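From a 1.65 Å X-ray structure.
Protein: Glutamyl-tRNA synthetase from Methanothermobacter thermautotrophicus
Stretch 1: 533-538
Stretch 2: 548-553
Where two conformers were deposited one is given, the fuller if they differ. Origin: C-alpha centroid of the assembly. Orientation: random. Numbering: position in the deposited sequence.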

# COMPACT_ATOMS: atom_id res chain seq x y z
N ARG A 533 -0.04 -14.45 23.62
CA ARG A 533 1.40 -14.66 23.77
C ARG A 533 2.07 -15.03 22.45
O ARG A 533 3.22 -15.51 22.43
CB ARG A 533 1.69 -15.73 24.83
CG ARG A 533 1.10 -15.43 26.21
CD ARG A 533 1.61 -16.41 27.31
NE ARG A 533 3.04 -16.27 27.58
CZ ARG A 533 3.97 -17.12 27.16
NH1 ARG A 533 5.25 -16.90 27.44
NH2 ARG A 533 3.62 -18.20 26.48
N PHE A 534 1.38 -14.81 21.33
CA PHE A 534 1.95 -15.10 20.03
C PHE A 534 1.79 -13.89 19.09
O PHE A 534 2.79 -13.31 18.66
CB PHE A 534 1.32 -16.38 19.44
CG PHE A 534 1.93 -16.82 18.14
CD1 PHE A 534 3.15 -17.48 18.12
CD2 PHE A 534 1.28 -16.56 16.93
CE1 PHE A 534 3.71 -17.88 16.91
CE2 PHE A 534 1.85 -16.96 15.72
CZ PHE A 534 3.06 -17.63 15.71
N GLY A 535 0.55 -13.49 18.81
CA GLY A 535 0.32 -12.28 18.04
C GLY A 535 -1.11 -12.15 17.54
O GLY A 535 -1.90 -13.08 17.70
N PHE A 536 -1.43 -11.01 16.95
CA PHE A 536 -2.73 -10.83 16.31
C PHE A 536 -2.66 -11.41 14.91
O PHE A 536 -1.60 -11.37 14.27
CB PHE A 536 -3.09 -9.36 16.23
CG PHE A 536 -3.33 -8.73 17.58
CD1 PHE A 536 -4.59 -8.71 18.13
CD2 PHE A 536 -2.27 -8.19 18.30
CE1 PHE A 536 -4.81 -8.14 19.37
CE2 PHE A 536 -2.49 -7.62 19.54
CZ PHE A 536 -3.76 -7.60 20.07
N ALA A 537 -3.77 -11.97 14.43
CA ALA A 537 -3.78 -12.60 13.10
C ALA A 537 -5.19 -12.67 12.54
O ALA A 537 -6.15 -12.78 13.28
CB ALA A 537 -3.18 -14.02 13.18
N ARG A 538 -5.28 -12.63 11.22
CA ARG A 538 -6.58 -12.72 10.56
C ARG A 538 -6.79 -14.14 10.05
O ARG A 538 -5.88 -14.73 9.45
CB ARG A 538 -6.64 -11.73 9.39
CG ARG A 538 -7.89 -11.88 8.54
CD ARG A 538 -7.91 -10.88 7.35
NE ARG A 538 -8.83 -11.40 6.34
CZ ARG A 538 -8.51 -12.35 5.47
NH1 ARG A 538 -9.42 -12.81 4.63
NH2 ARG A 538 -7.28 -12.85 5.44
N PHE A 548 -4.26 -18.86 9.43
CA PHE A 548 -4.25 -17.45 9.79
C PHE A 548 -3.09 -16.76 9.10
O PHE A 548 -2.06 -17.40 8.84
CB PHE A 548 -4.03 -17.27 11.30
CG PHE A 548 -5.13 -17.84 12.15
CD1 PHE A 548 -5.09 -19.16 12.56
CD2 PHE A 548 -6.18 -17.04 12.58
CE1 PHE A 548 -6.09 -19.69 13.37
CE2 PHE A 548 -7.19 -17.56 13.38
CZ PHE A 548 -7.15 -18.89 13.77
N TYR A 549 -3.25 -15.47 8.86
CA TYR A 549 -2.15 -14.60 8.44
C TYR A 549 -1.77 -13.64 9.57
O TYR A 549 -2.61 -12.91 10.10
CB TYR A 549 -2.52 -13.84 7.15
CG TYR A 549 -2.20 -14.64 5.91
CD1 TYR A 549 -1.25 -14.21 4.99
CD2 TYR A 549 -2.83 -15.86 5.68
CE1 TYR A 549 -0.94 -14.97 3.88
CE2 TYR A 549 -2.53 -16.62 4.57
CZ TYR A 549 -1.57 -16.17 3.68
OH TYR A 549 -1.26 -16.94 2.57
N TYR A 550 -0.49 -13.66 9.95
CA TYR A 550 0.02 -12.89 11.07
C TYR A 550 0.07 -11.39 10.81
O TYR A 550 0.58 -10.94 9.78
CB TYR A 550 1.43 -13.38 11.41
CG TYR A 550 1.98 -12.95 12.75
CD1 TYR A 550 1.68 -13.68 13.91
CD2 TYR A 550 2.84 -11.86 12.87
CE1 TYR A 550 2.19 -13.31 15.14
CE2 TYR A 550 3.37 -11.49 14.10
CZ TYR A 550 3.04 -12.23 15.23
OH TYR A 550 3.55 -11.89 16.47
N ALA A 551 -0.45 -10.61 11.75
CA ALA A 551 -0.34 -9.16 11.66
C ALA A 551 0.90 -8.69 12.40
O ALA A 551 1.87 -8.26 11.79
CB ALA A 551 -1.59 -8.48 12.22
N HIS A 552 0.87 -8.80 13.73
CA HIS A 552 1.95 -8.29 14.57
C HIS A 552 1.78 -8.76 16.01
O HIS A 552 0.73 -9.30 16.37
CB HIS A 552 1.96 -6.75 14.54
CG HIS A 552 0.60 -6.15 14.78
ND1 HIS A 552 -0.00 -6.16 16.02
CD2 HIS A 552 -0.28 -5.56 13.94
CE1 HIS A 552 -1.19 -5.59 15.93
NE2 HIS A 552 -1.39 -5.23 14.68
N LYS A 553 2.81 -8.55 16.83
CA LYS A 553 2.75 -8.91 18.24
C LYS A 553 1.63 -8.14 18.94
O LYS A 553 1.15 -7.11 18.46
CB LYS A 553 4.09 -8.61 18.92
CG LYS A 553 5.28 -9.25 18.22
CD LYS A 553 6.60 -8.90 18.91
CE LYS A 553 6.67 -9.49 20.31
NZ LYS A 553 7.96 -9.17 20.99
OXT LYS A 553 1.17 -8.53 20.02

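A polar backbone can be buried cheaply only if its amides and carbonyls find partners, and the C-terminal end of this glutamyl-tRNA synthetase shows how two antiparallel segments divide that work between main chain and side chain. At one end of the pairing, Arg538 and Tyr549 exchange two bonds: Arg538 N donates to Tyr549 O (2.9 Å) and Tyr549 N to Arg538 O (2.8 Å). Arg538 O also receives a close CA-H contact from Phe548 CA at 3.2 Å. Ala537 and Tyr550 form the intervening non-hydrogen-bonded pair, their CA atoms 4.3 Å apart.

Farther along, Phe536 is served by two different residues. Its N donates to His552 O (2.8 Å), while its O accepts from Ala551 N (2.9 Å), so both main-chain groups are satisfied although their partners are successive residues.

Beyond this, a side chain takes over. Tyr550 OH donates to Phe534 O over 2.7 Å, giving a loop carbonyl a partner. The tyrosine reaches it by passing Gly535, whose CA lies 3.6 Å from Tyr550 CE1; a CB there would clash with that ring atom, and the backbone angles of Gly535 independently call for glycine. The same tyrosine turns its ring edge toward the face of Phe534 in an offset arrangement, with Phe534 CE2 3.7 Å from Tyr550 CE1, so one residue supplies both polar and apolar contact.

Phe536 and His552 share the other side of the sheet with Arg538 and Tyr549. Phe536 CD2 approaches His552 CE1 to 3.7 Å, the rings meeting obliquely. The imidazole is satisfied at both nitrogens: His552 ND1 donates to the terminal carboxylate at Lys553 O (2.9 Å, nearly linear), and NE2 bonds elsewhere in the structure. Ala537 CB, meanwhile, packs against Phe548 CB at 3.8 Å, a purely apolar contact.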